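Local coordinates for DNA processing protein DprA (Streptococcus pneumoniae, PDB 3UQZ), which binds single-stranded DNA, shields it from nucleases and helps load the recombinase RecA onto it during natural transformation, at residues Val109-Ser114 with Leu136-Gly141. Sequence-based numbering, arbitrary orientation.
Sequences VAVVGS and LVIVSG
V109 and V111 are tied to V137 and V139 by three backbone hydrogen bonds, the pattern of parallel strands, in which V109 and A110 pair with I138 and V139. V109 uses both of its polar backbone atoms: its N reaches V137 O at 2.9 Å, and its O receives V139 N at 2.8 Å, both nearly straight at hydrogen. The third bond, V111 N to V139 O, is more bent (144°); the same oxygen also takes a CA-H...O contact from A110 CA at 3.2 Å. The strand segments are inclined by 41°; past this bond the next link is made by a side chain: S140 OG, set anti to its own backbone N (chi1 -155°), donates to V111 O at 2.7 Å.

The apolar contacts centre on V109, whose CG1 sits between backbone N and carbonyl carbon. This methyl touches I138 CD1 at 3.7 Å, the two side chains running side by side, and L136 CD1 at 3.8 Å, where they cross nearly at right angles. Farther along, V111 CG2 meets I138 CG2 at 3.9 Å.

The two adjacent strands are joined through helix 119-130 as a parallel beta-alpha-beta unit of the Rossmann-like domain. Helix 146-157 packs on V111, I138 and S140, while strand 218-222 lies next to 109-114 and strand 161-164 next to 136-141.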
loop_
_atom_site.group_PDB
_atom_site.type_symbol
_atom_site.label_atom_id
_atom_site.label_comp_id
_atom_site.label_asym_id
_atom_site.label_seq_id
_atom_site.Cartn_x
_atom_site.Cartn_y
_atom_site.Cartn_z
ATOM N N VAL A 109 -10.507 -10.986 -15.295
ATOM C CA VAL A 109 -9.790 -10.571 -14.093
ATOM C C VAL A 109 -10.200 -11.488 -12.943
ATOM O O VAL A 109 -11.385 -11.792 -12.779
ATOM C CB VAL A 109 -9.895 -9.041 -13.760
ATOM C CG1 VAL A 109 -11.291 -8.632 -13.271
ATOM C CG2 VAL A 109 -8.818 -8.605 -12.768
ATOM N N ALA A 110 -9.210 -11.980 -12.193
ATOM C CA ALA A 110 -9.466 -12.827 -11.038
ATOM C C ALA A 110 -9.718 -11.951 -9.786
ATOM O O ALA A 110 -9.230 -10.825 -9.708
ATOM C CB ALA A 110 -8.290 -13.753 -10.802
ATOM N N VAL A 111 -10.544 -12.446 -8.855
ATOM C CA VAL A 111 -10.870 -11.776 -7.594
ATOM C C VAL A 111 -10.786 -12.828 -6.490
ATOM O O VAL A 111 -11.509 -13.828 -6.523
ATOM C CB VAL A 111 -12.221 -11.001 -7.574
ATOM C CG1 VAL A 111 -12.384 -10.230 -6.265
ATOM C CG2 VAL A 111 -12.348 -10.050 -8.761
ATOM N N VAL A 112 -9.847 -12.634 -5.557
ATOM C CA VAL A 112 -9.605 -13.579 -4.455
ATOM C C VAL A 112 -9.615 -12.866 -3.106
ATOM O O VAL A 112 -9.384 -11.658 -3.047
ATOM C CB VAL A 112 -8.339 -14.491 -4.652
ATOM C CG1 VAL A 112 -8.466 -15.376 -5.881
ATOM C CG2 VAL A 112 -7.048 -13.695 -4.702
ATOM N N GLY A 113 -9.873 -13.621 -2.046
ATOM C CA GLY A 113 -9.889 -13.086 -0.693
ATOM C C GLY A 113 -10.496 -13.976 0.365
ATOM O O GLY A 113 -10.948 -15.085 0.084
ATOM N N SER A 114 -10.526 -13.458 1.593
ATOM C CA SER A 114 -10.999 -14.109 2.817
ATOM C C SER A 114 -12.345 -14.795 2.694
ATOM O O SER A 114 -13.297 -14.202 2.186
ATOM C CB SER A 114 -11.039 -13.104 3.967
ATOM O OG SER A 114 -11.022 -13.738 5.235
ATOM N N LEU A 136 -14.424 -6.178 -17.899
ATOM C CA LEU A 136 -13.775 -7.464 -17.623
ATOM C C LEU A 136 -14.722 -8.499 -17.063
ATOM O O LEU A 136 -15.627 -8.169 -16.303
ATOM C CB LEU A 136 -12.607 -7.275 -16.624
ATOM C CG LEU A 136 -11.507 -6.293 -17.007
ATOM C CD1 LEU A 136 -10.689 -5.874 -15.797
ATOM C CD2 LEU A 136 -10.652 -6.846 -18.096
ATOM N N VAL A 137 -14.473 -9.764 -17.397
ATOM C CA VAL A 137 -15.216 -10.913 -16.871
ATOM C C VAL A 137 -14.604 -11.203 -15.490
ATOM O O VAL A 137 -13.373 -11.312 -15.361
ATOM C CB VAL A 137 -15.133 -12.157 -17.811
ATOM C CG1 VAL A 137 -15.793 -13.382 -17.183
ATOM C CG2 VAL A 137 -15.751 -11.858 -19.159
ATOM N N ILE A 138 -15.463 -11.293 -14.467
ATOM C CA ILE A 138 -15.023 -11.550 -13.096
ATOM C C ILE A 138 -14.861 -13.051 -12.878
ATOM O O ILE A 138 -15.857 -13.800 -12.882
ATOM C CB ILE A 138 -15.955 -10.866 -12.046
ATOM C CG1 ILE A 138 -16.126 -9.329 -12.285
ATOM C CG2 ILE A 138 -15.564 -11.199 -10.595
ATOM C CD1 ILE A 138 -14.873 -8.478 -12.472
ATOM N N VAL A 139 -13.600 -13.491 -12.706
ATOM C CA VAL A 139 -13.303 -14.899 -12.468
ATOM C C VAL A 139 -13.046 -15.115 -10.980
ATOM O O VAL A 139 -12.184 -14.446 -10.409
ATOM C CB VAL A 139 -12.154 -15.437 -13.352
ATOM C CG1 VAL A 139 -11.992 -16.944 -13.161
ATOM C CG2 VAL A 139 -12.386 -15.106 -14.824
ATOM N N SER A 140 -13.816 -16.013 -10.347
ATOM C CA SER A 140 -13.665 -16.343 -8.930
ATOM C C SER A 140 -14.090 -17.788 -8.649
ATOM O O SER A 140 -14.531 -18.471 -9.564
ATOM C CB SER A 140 -14.399 -15.339 -8.048
ATOM O OG SER A 140 -13.808 -15.311 -6.762
ATOM N N GLY A 141 -13.935 -18.249 -7.408
ATOM C CA GLY A 141 -14.181 -19.638 -7.040
ATOM C C GLY A 141 -15.407 -20.025 -6.252
ATOM O O GLY A 141 -15.456 -21.128 -5.698
#